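Local atomic coordinates of orotidine 5'-phosphate decarboxylase (Sulfolobus solfataricus, PDB entry 4DBD), a protein that probably catalyses the decarboxylation of orotidine 5'-monophosphate to uridine 5'-monophosphate, the last step of de novo UMP synthesis. Residues Asp59-Asp64 with Tyr109-Met114; Leu8-Pro13 with Arg45-Gly50; Ser71-Leu76 with Lys98-Ala103. One frame throughout, in Å; residues are numbered along the deposited sequence.

All three contacts belong to one closed barrel of eight parallel strands wrapped by helices. Along the chain interaction 2 comes first, joining strand 6-10 to helix 41-48; interaction 1 follows, between strands 55-62 and 107-113, and the two helices of interaction 3, 66-73 and 90-103, fall in the chain between those strands. Interaction 1 lies inside the barrel, its centre about 15 Å from that of interaction 3 and about 19 Å from that of interaction 2. Interactions 2 and 3, centres about 20 Å apart, meet through Arg45 and the backbone of Arg75. Leu62 and Phe60 of strand 55-62 turn outward onto Val73, Ile72 and Leu76, so one strand serves the predicted catalytic interior and the helical layer.

Interaction 1 (Asp59-Asp64 with Tyr109-Met114); sequences DFKLAD and YLVAVM
Lys61 reaches across the inside of the barrel with its aliphatic chain and meets Val111 and Met114 from strand 107-113. The strands are not neighbours: strand 81-85 runs between them, and the closest pair of CA atoms, those of Lys61 and Val111, is 7.9 Å apart. No hydrogen bond joins the two segments, and the touching is done by carbon alone. CD of Lys61 lies 3.9 Å from CG2 of Val111, the two side chains crossing at about a right angle, while CE of Lys61 comes within 4.1 Å of the terminal CE of Met114, which a bend about chi3 (60°) of the methionine turns toward the lysine.

This apolar side is light, with about 106 Å² buried; the tight part is polar and lies within Asp59-Asp64. NZ of Lys61 is 2.6 Å from OD2 of Asp59, a salt bridge met on the syn side and near the carboxylate plane. The other oxygen, OD1 of Asp59, accepts the backbone N of Lys61 at 3.0 Å, from the anti side and 30° out of plane, which closes an Asx turn and fixes the carboxylate's rotation. Bends at chi2 and chi4 (both near -60°) curl the lysine back to reach it.

Lys30 makes a second salt bridge to OD2 of Asp59, and Asp64 of the second subunit pairs with NZ of Lys61. The result is an alternating charge array across the dimer interface, consistent with the predicted catalytic Asp59, Lys61 and Asp64 of this family: Val111 and Met114 support the lysine's stem, and carboxylates from both subunits probably position its NZ.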
loop_
_atom_site.group_PDB
_atom_site.type_symbol
_atom_site.label_atom_id
_atom_site.label_comp_id
_atom_site.label_asym_id
_atom_site.label_seq_id
_atom_site.Cartn_x
_atom_site.Cartn_y
_atom_site.Cartn_z
ATOM N N ASP A 59 2.482 -7.070 -5.977
ATOM C CA ASP A 59 2.945 -6.434 -4.746
ATOM C C ASP A 59 2.533 -4.961 -4.739
ATOM O O ASP A 59 3.248 -4.095 -5.245
ATOM C CB ASP A 59 4.467 -6.587 -4.583
ATOM C CG ASP A 59 4.964 -5.980 -3.308
ATOM O OD1 ASP A 59 4.105 -5.666 -2.452
ATOM O OD2 ASP A 59 6.195 -5.828 -3.142
ATOM N N PHE A 60 1.358 -4.695 -4.175
ATOM C CA PHE A 60 0.926 -3.340 -3.904
ATOM C C PHE A 60 1.056 -3.064 -2.402
ATOM O O PHE A 60 0.435 -2.124 -1.882
ATOM C CB PHE A 60 -0.534 -3.147 -4.323
ATOM C CG PHE A 60 -0.755 -3.164 -5.811
ATOM C CD1 PHE A 60 0.297 -3.355 -6.696
ATOM C CD2 PHE A 60 -2.027 -2.975 -6.323
ATOM C CE1 PHE A 60 0.079 -3.365 -8.062
ATOM C CE2 PHE A 60 -2.252 -2.981 -7.689
ATOM C CZ PHE A 60 -1.191 -3.174 -8.561
ATOM N N LYS A 61 1.852 -3.890 -1.714
ATOM C CA LYS A 61 2.094 -3.734 -0.278
ATOM C C LYS A 61 0.793 -3.466 0.454
ATOM O O LYS A 61 0.673 -2.493 1.211
ATOM C CB LYS A 61 3.075 -2.597 -0.012
ATOM C CG LYS A 61 4.523 -2.872 -0.451
ATOM C CD LYS A 61 5.115 -4.078 0.280
ATOM C CE LYS A 61 6.646 -4.116 0.138
ATOM N NZ LYS A 61 7.116 -4.215 -1.290
ATOM N N LEU A 62 -0.173 -4.352 0.246
ATOM C CA LEU A 62 -1.540 -4.132 0.702
ATOM C C LEU A 62 -1.592 -3.812 2.192
ATOM O O LEU A 62 -1.006 -4.514 3.011
ATOM C CB LEU A 62 -2.395 -5.346 0.379
ATOM C CG LEU A 62 -2.594 -5.637 -1.119
ATOM C CD1 LEU A 62 -3.072 -7.068 -1.335
ATOM C CD2 LEU A 62 -3.553 -4.623 -1.759
ATOM N N ALA A 63 -2.286 -2.735 2.545
ATOM C CA ALA A 63 -2.268 -2.294 3.943
ATOM C C ALA A 63 -3.497 -1.455 4.262
ATOM O O ALA A 63 -3.406 -0.271 4.584
ATOM C CB ALA A 63 -0.993 -1.537 4.232
ATOM N N ASP A 64 -4.659 -2.074 4.146
ATOM C CA ASP A 64 -5.897 -1.359 4.413
ATOM C C ASP A 64 -6.870 -2.298 5.100
ATOM O O ASP A 64 -6.517 -3.428 5.449
ATOM C CB ASP A 64 -6.473 -0.802 3.101
ATOM C CG ASP A 64 -7.175 0.531 3.288
ATOM O OD1 ASP A 64 -7.895 0.681 4.298
ATOM O OD2 ASP A 64 -7.018 1.433 2.431
ATOM N N TYR A 109 1.291 -13.632 0.607
ATOM C CA TYR A 109 2.615 -13.447 1.210
ATOM C C TYR A 109 2.539 -12.231 2.122
ATOM O O TYR A 109 2.037 -11.181 1.706
ATOM C CB TYR A 109 3.656 -13.174 0.121
ATOM C CG TYR A 109 4.042 -14.392 -0.678
ATOM C CD1 TYR A 109 5.222 -15.070 -0.410
ATOM C CD2 TYR A 109 3.233 -14.860 -1.707
ATOM C CE1 TYR A 109 5.586 -16.186 -1.138
ATOM C CE2 TYR A 109 3.595 -15.980 -2.448
ATOM C CZ TYR A 109 4.771 -16.635 -2.151
ATOM O OH TYR A 109 5.145 -17.745 -2.863
ATOM N N LEU A 110 3.044 -12.350 3.352
ATOM C CA LEU A 110 2.987 -11.227 4.285
ATOM C C LEU A 110 4.367 -10.614 4.511
ATOM O O LEU A 110 5.362 -11.323 4.645
ATOM C CB LEU A 110 2.390 -11.651 5.622
ATOM C CG LEU A 110 0.932 -12.109 5.653
ATOM C CD1 LEU A 110 0.556 -12.506 7.071
ATOM C CD2 LEU A 110 -0.001 -10.999 5.131
ATOM N N VAL A 111 4.419 -9.288 4.545
ATOM C CA VAL A 111 5.674 -8.584 4.776
ATOM C C VAL A 111 6.073 -8.661 6.250
ATOM O O VAL A 111 5.337 -8.195 7.130
ATOM C CB VAL A 111 5.566 -7.116 4.343
ATOM C CG1 VAL A 111 6.844 -6.366 4.732
ATOM C CG2 VAL A 111 5.323 -7.041 2.848
ATOM N N ALA A 112 7.233 -9.256 6.526
ATOM C CA ALA A 112 7.671 -9.424 7.921
ATOM C C ALA A 112 8.759 -8.432 8.300
ATOM O O ALA A 112 8.695 -7.808 9.366
ATOM C CB ALA A 112 8.132 -10.862 8.196
ATOM N N VAL A 113 9.780 -8.328 7.456
ATOM C CA VAL A 113 10.880 -7.402 7.681
ATOM C C VAL A 113 11.233 -6.700 6.373
ATOM O O VAL A 113 11.377 -7.344 5.334
ATOM C CB VAL A 113 12.139 -8.131 8.189
ATOM C CG1 VAL A 113 13.218 -7.113 8.575
ATOM C CG2 VAL A 113 11.791 -9.032 9.356
ATOM N N MET A 114 11.366 -5.383 6.412
ATOM C CA MET A 114 11.847 -4.670 5.225
ATOM C C MET A 114 13.333 -4.344 5.296
ATOM O O MET A 114 13.959 -4.458 6.357
ATOM C CB MET A 114 11.009 -3.431 4.942
ATOM C CG MET A 114 9.545 -3.766 4.783
ATOM S SD MET A 114 8.621 -2.445 3.996
ATOM C CE MET A 114 9.491 -2.337 2.424
#

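Interaction 2 (Leu8-Pro13 with Arg45-Gly50); sequences LAMDKP and RELLIG
Met10, near the end of strand 6-10, sends its side chain outward to Leu47 and Leu48 on helix 41-48. Its CB points at the helix, but the backbones stay well apart, with 10.9 Å between the CA atoms of Met10 and Leu48, and the side chain has to span the difference. CG stands anti to the backbone N (chi1 -170°) and SD continues outward (chi2 156°). CB and CG only carry the chain across; SD of Met10 comes to about 4.3 Å from CD2 of Leu47. The turn comes last, at chi3 (63°), and the methyl CE makes the nearest contacts. CE of Met10 lies 3.8 Å from CD2 of Leu47, the two side chains reaching toward each other tip to tip. The same CE lies 4.2 Å from CD2 of Leu48, whose side chain runs antiparallel to the methionine.

No hydrogen bond crosses, so the contact is essentially apolar, centred on the methionine methyl. Other helices add to the surroundings: Leu19 of helix 16-22 touches both Met10 and Leu47, and Leu35 of helix 33-39 also packs on Met10. On the strand side, Met10 is the centre of an inverse gamma turn, closed by a weak bond from N of Asp11 to O of Ala9 (3.0 Å), so that the turn ends on Asp11, a predicted substrate-binding residue. Strand side chains turned outward into a sheath of helices are a hallmark of the TIM barrel.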
loop_
_atom_site.group_PDB
_atom_site.type_symbol
_atom_site.label_atom_id
_atom_site.label_comp_id
_atom_site.label_asym_id
_atom_site.label_seq_id
_atom_site.Cartn_x
_atom_site.Cartn_y
_atom_site.Cartn_z
ATOM N N LEU A 8 11.763 -11.654 -10.447
ATOM C CA LEU A 8 11.991 -10.341 -11.035
ATOM C C LEU A 8 11.034 -9.315 -10.453
ATOM O O LEU A 8 9.816 -9.489 -10.514
ATOM C CB LEU A 8 11.825 -10.367 -12.562
ATOM C CG LEU A 8 11.899 -9.011 -13.266
ATOM C CD1 LEU A 8 13.275 -8.359 -13.045
ATOM C CD2 LEU A 8 11.598 -9.125 -14.765
ATOM N N ALA A 9 11.578 -8.234 -9.903
ATOM C CA ALA A 9 10.723 -7.144 -9.452
ATOM C C ALA A 9 10.548 -6.206 -10.621
ATOM O O ALA A 9 11.403 -5.348 -10.878
ATOM C CB ALA A 9 11.328 -6.417 -8.251
ATOM N N MET A 10 9.465 -6.393 -11.366
ATOM C CA MET A 10 9.255 -5.569 -12.543
ATOM C C MET A 10 8.576 -4.267 -12.166
ATOM O O MET A 10 7.353 -4.145 -12.232
ATOM C CB MET A 10 8.468 -6.318 -13.620
ATOM C CG MET A 10 8.452 -5.580 -14.939
ATOM S SD MET A 10 8.180 -6.676 -16.346
ATOM C CE MET A 10 6.534 -7.283 -15.964
ATOM N N ASP A 11 9.391 -3.297 -11.768
ATOM C CA ASP A 11 8.909 -1.979 -11.381
ATOM C C ASP A 11 9.166 -0.968 -12.501
ATOM O O ASP A 11 8.812 0.208 -12.392
ATOM C CB ASP A 11 9.602 -1.541 -10.087
ATOM C CG ASP A 11 9.249 -2.427 -8.914
ATOM O OD1 ASP A 11 8.041 -2.718 -8.727
ATOM O OD2 ASP A 11 10.178 -2.839 -8.181
ATOM N N LYS A 12 9.805 -1.441 -13.570
ATOM C CA LYS A 12 9.873 -0.721 -14.836
ATOM C C LYS A 12 9.518 -1.707 -15.935
ATOM O O LYS A 12 9.817 -2.898 -15.817
ATOM C CB LYS A 12 11.280 -0.182 -15.086
ATOM C CG LYS A 12 11.588 1.149 -14.432
ATOM C CD LYS A 12 12.964 1.608 -14.890
ATOM C CE LYS A 12 13.310 2.999 -14.397
ATOM N NZ LYS A 12 14.696 3.346 -14.833
ATOM N N PRO A 13 8.888 -1.216 -17.015
ATOM C CA PRO A 13 8.495 -2.062 -18.145
ATOM C C PRO A 13 9.666 -2.803 -18.792
ATOM O O PRO A 13 10.717 -2.203 -19.042
ATOM C CB PRO A 13 7.909 -1.052 -19.138
ATOM C CG PRO A 13 7.399 0.061 -18.276
ATOM C CD PRO A 13 8.397 0.166 -17.159
ATOM N N ARG A 45 -1.793 -6.284 -17.848
ATOM C CA ARG A 45 -2.352 -7.630 -17.961
ATOM C C ARG A 45 -1.899 -8.331 -19.248
ATOM O O ARG A 45 -1.521 -9.508 -19.234
ATOM C CB ARG A 45 -3.887 -7.580 -17.883
ATOM C CG ARG A 45 -4.434 -7.178 -16.515
ATOM C CD ARG A 45 -5.950 -7.319 -16.434
ATOM N NE ARG A 45 -6.435 -7.370 -15.051
ATOM C CZ ARG A 45 -6.729 -8.495 -14.394
ATOM N NH1 ARG A 45 -6.604 -9.681 -14.988
ATOM N NH2 ARG A 45 -7.156 -8.437 -13.143
ATOM N N GLU A 46 -1.940 -7.601 -20.358
ATOM C CA GLU A 46 -1.478 -8.124 -21.640
ATOM C C GLU A 46 -0.028 -8.596 -21.558
ATOM O O GLU A 46 0.325 -9.661 -22.056
ATOM C CB GLU A 46 -1.610 -7.047 -22.717
ATOM C CG GLU A 46 -1.123 -7.496 -24.080
ATOM C CD GLU A 46 -1.414 -6.488 -25.170
ATOM O OE1 GLU A 46 -1.988 -5.423 -24.863
ATOM O OE2 GLU A 46 -1.070 -6.762 -26.338
ATOM N N LEU A 47 0.813 -7.788 -20.923
ATOM C CA LEU A 47 2.230 -8.100 -20.809
ATOM C C LEU A 47 2.486 -9.458 -20.151
ATOM O O LEU A 47 3.446 -10.152 -20.490
ATOM C CB LEU A 47 2.943 -6.993 -20.015
ATOM C CG LEU A 47 4.472 -7.044 -20.002
ATOM C CD1 LEU A 47 5.029 -7.057 -21.415
ATOM C CD2 LEU A 47 5.051 -5.875 -19.211
ATOM N N LEU A 48 1.625 -9.832 -19.205
ATOM C CA LEU A 48 1.865 -11.010 -18.371
ATOM C C LEU A 48 1.222 -12.305 -18.862
ATOM O O LEU A 48 1.399 -13.358 -18.250
ATOM C CB LEU A 48 1.397 -10.728 -16.940
ATOM C CG LEU A 48 2.249 -9.706 -16.195
ATOM C CD1 LEU A 48 1.541 -9.244 -14.937
ATOM C CD2 LEU A 48 3.618 -10.288 -15.866
ATOM N N ILE A 49 0.488 -12.228 -19.966
ATOM C CA ILE A 49 -0.385 -13.328 -20.380
ATOM C C ILE A 49 0.288 -14.667 -20.702
ATOM O O ILE A 49 -0.035 -15.681 -20.081
ATOM C CB ILE A 49 -1.306 -12.905 -21.536
ATOM C CG1 ILE A 49 -2.518 -12.151 -20.979
ATOM C CG2 ILE A 49 -1.762 -14.124 -22.327
ATOM C CD1 ILE A 49 -3.443 -11.589 -22.045
ATOM N N GLY A 50 1.214 -14.680 -21.655
ATOM C CA GLY A 50 1.798 -15.937 -22.101
ATOM C C GLY A 50 2.881 -16.528 -21.209
ATOM O O GLY A 50 3.272 -17.685 -21.382
#

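Interaction 3 (Ser71-Leu76 with Lys98-Ala103); sequences SIVERL and KRYLDA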
loop_
_atom_site.group_PDB
_atom_site.type_symbol
_atom_site.label_atom_id
_atom_site.label_comp_id
_atom_site.label_asym_id
_atom_site.label_seq_id
_atom_site.Cartn_x
_atom_site.Cartn_y
_atom_site.Cartn_z
ATOM N N SER A 71 -11.291 -5.283 -2.606
ATOM C CA SER A 71 -11.686 -4.505 -3.787
ATOM C C SER A 71 -10.506 -4.309 -4.740
ATOM O O SER A 71 -10.672 -4.209 -5.959
ATOM C CB SER A 71 -12.249 -3.149 -3.373
ATOM O OG SER A 71 -13.472 -3.310 -2.675
ATOM N N ILE A 72 -9.309 -4.245 -4.173
ATOM C CA ILE A 72 -8.099 -4.137 -4.966
ATOM C C ILE A 72 -7.769 -5.443 -5.676
ATOM O O ILE A 72 -7.593 -5.461 -6.900
ATOM C CB ILE A 72 -6.916 -3.711 -4.081
ATOM C CG1 ILE A 72 -7.136 -2.287 -3.571
ATOM C CG2 ILE A 72 -5.602 -3.816 -4.844
ATOM C CD1 ILE A 72 -6.171 -1.857 -2.473
ATOM N N VAL A 73 -7.689 -6.543 -4.932
ATOM C CA VAL A 73 -7.192 -7.780 -5.528
ATOM C C VAL A 73 -8.168 -8.421 -6.509
ATOM O O VAL A 73 -7.759 -9.179 -7.385
ATOM C CB VAL A 73 -6.753 -8.836 -4.479
ATOM C CG1 VAL A 73 -5.655 -8.266 -3.530
ATOM C CG2 VAL A 73 -7.934 -9.355 -3.707
ATOM N N GLU A 74 -9.454 -8.133 -6.377
ATOM C CA GLU A 74 -10.397 -8.752 -7.313
ATOM C C GLU A 74 -10.236 -8.178 -8.728
ATOM O O GLU A 74 -10.659 -8.796 -9.700
ATOM C CB GLU A 74 -11.848 -8.676 -6.812
ATOM C CG GLU A 74 -12.496 -7.317 -6.918
ATOM C CD GLU A 74 -13.821 -7.243 -6.165
ATOM O OE1 GLU A 74 -14.270 -8.274 -5.615
ATOM O OE2 GLU A 74 -14.410 -6.140 -6.116
ATOM N N ARG A 75 -9.581 -7.023 -8.831
ATOM C CA ARG A 75 -9.263 -6.408 -10.121
ATOM C C ARG A 75 -7.892 -6.842 -10.649
ATOM O O ARG A 75 -7.399 -6.289 -11.633
ATOM C CB ARG A 75 -9.300 -4.873 -10.013
ATOM C CG ARG A 75 -10.697 -4.250 -10.003
ATOM C CD ARG A 75 -11.470 -4.557 -8.739
ATOM N NE ARG A 75 -12.039 -3.343 -8.146
ATOM C CZ ARG A 75 -13.033 -3.324 -7.259
ATOM N NH1 ARG A 75 -13.590 -4.452 -6.851
ATOM N NH2 ARG A 75 -13.478 -2.169 -6.782
ATOM N N LEU A 76 -7.286 -7.833 -10.000
ATOM C CA LEU A 76 -5.943 -8.290 -10.352
ATOM C C LEU A 76 -5.872 -9.816 -10.450
ATOM O O LEU A 76 -4.859 -10.425 -10.096
ATOM C CB LEU A 76 -4.927 -7.778 -9.316
ATOM C CG LEU A 76 -4.943 -6.278 -9.027
ATOM C CD1 LEU A 76 -4.342 -5.971 -7.651
ATOM C CD2 LEU A 76 -4.234 -5.480 -10.110
ATOM N N LYS A 98 -7.584 -12.964 3.588
ATOM C CA LYS A 98 -7.224 -14.383 3.527
ATOM C C LYS A 98 -8.413 -15.246 3.081
ATOM O O LYS A 98 -8.268 -16.088 2.184
ATOM C CB LYS A 98 -6.622 -14.869 4.862
ATOM C CG LYS A 98 -6.118 -16.316 4.865
ATOM C CD LYS A 98 -5.027 -16.543 3.837
ATOM C CE LYS A 98 -4.198 -17.789 4.148
ATOM N NZ LYS A 98 -5.020 -18.992 4.479
ATOM N N ARG A 99 -9.581 -15.028 3.686
ATOM C CA ARG A 99 -10.776 -15.765 3.298
ATOM C C ARG A 99 -11.028 -15.580 1.803
ATOM O O ARG A 99 -11.355 -16.530 1.089
ATOM C CB ARG A 99 -12.013 -15.292 4.088
ATOM C CG ARG A 99 -11.835 -15.185 5.604
ATOM C CD ARG A 99 -12.025 -16.513 6.341
ATOM N NE ARG A 99 -10.917 -17.437 6.117
ATOM C CZ ARG A 99 -9.708 -17.303 6.656
ATOM N NH1 ARG A 99 -9.434 -16.266 7.444
ATOM N NH2 ARG A 99 -8.768 -18.203 6.393
ATOM N N TYR A 100 -10.884 -14.346 1.333
ATOM C CA TYR A 100 -11.125 -14.045 -0.069
ATOM C C TYR A 100 -10.142 -14.752 -0.997
ATOM O O TYR A 100 -10.535 -15.345 -2.008
ATOM C CB TYR A 100 -11.066 -12.545 -0.336
ATOM C CG TYR A 100 -11.274 -12.261 -1.797
ATOM C CD1 TYR A 100 -12.553 -12.179 -2.327
ATOM C CD2 TYR A 100 -10.193 -12.126 -2.660
ATOM C CE1 TYR A 100 -12.756 -11.949 -3.676
ATOM C CE2 TYR A 100 -10.385 -11.889 -4.024
ATOM C CZ TYR A 100 -11.673 -11.805 -4.519
ATOM O OH TYR A 100 -11.887 -11.575 -5.860
ATOM N N LEU A 101 -8.860 -14.676 -0.663
ATOM C CA LEU A 101 -7.837 -15.253 -1.526
ATOM C C LEU A 101 -7.985 -16.771 -1.554
ATOM O O LEU A 101 -7.846 -17.386 -2.618
ATOM C CB LEU A 101 -6.430 -14.834 -1.062
ATOM C CG LEU A 101 -6.114 -13.340 -1.194
ATOM C CD1 LEU A 101 -4.746 -12.973 -0.562
ATOM C CD2 LEU A 101 -6.175 -12.842 -2.622
ATOM N N ASP A 102 -8.291 -17.365 -0.396
ATOM C CA ASP A 102 -8.512 -18.806 -0.305
ATOM C C ASP A 102 -9.631 -19.252 -1.251
ATOM O O ASP A 102 -9.481 -20.234 -1.977
ATOM C CB ASP A 102 -8.869 -19.222 1.129
ATOM C CG ASP A 102 -7.655 -19.323 2.032
ATOM O OD1 ASP A 102 -6.521 -19.303 1.511
ATOM O OD2 ASP A 102 -7.840 -19.428 3.265
ATOM N N ALA A 103 -10.749 -18.526 -1.227
ATOM C CA ALA A 103 -11.916 -18.850 -2.060
ATOM C C ALA A 103 -11.629 -18.692 -3.541
ATOM O O ALA A 103 -12.273 -19.331 -4.374
ATOM C CB ALA A 103 -13.103 -17.985 -1.680
#
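Two neighbouring helices of the barrel's outer layer, 66-73 and 90-103, meet here near their C-terminal ends, with the ring of Tyr100 reaching from one to the other. CG2 of Val73 sits 3.5 Å from CE2 of Tyr100 and 3.7 Å from its CD2, approaching the ring obliquely, the two side chains lying side by side and pointing opposite ways. Tyr100 extends its ring outward, CG lying opposite the backbone N (chi1 178°), until its hydroxyl reaches the backbone turn at Val73-Leu76. There OH of Tyr100 lies 3.1 Å from CB of Glu74 and 3.5 Å from its CA, a close contact but no hydrogen bond. The glutamate crosses the tyrosine at about a right angle.

Deeper in, the same CG2 of Val73 lies 4.1 Å from CD2 of Leu101. Val73 and Leu101 both touch Phe82 of strand 81-85, which joins this pair to the barrel wall. Replacing Tyr100 by an alanine would probably open a gap beside CG2 of Val73 and leave CB of Glu74 without its cover. Away from this interface NZ of Lys98 bridges to OD2 of Asp102 at 3.1 Å, one turn along the same helix. Arg75 forms a salt bridge to Asp38 of the second subunit, though its modelled side chain is strained and its placement doubtful. The chemistry is thus divided: the helices meet through van der Waals packing without a hydrogen bond between the two segments, while the Lys98-Asp102 charge pair acts within one helix.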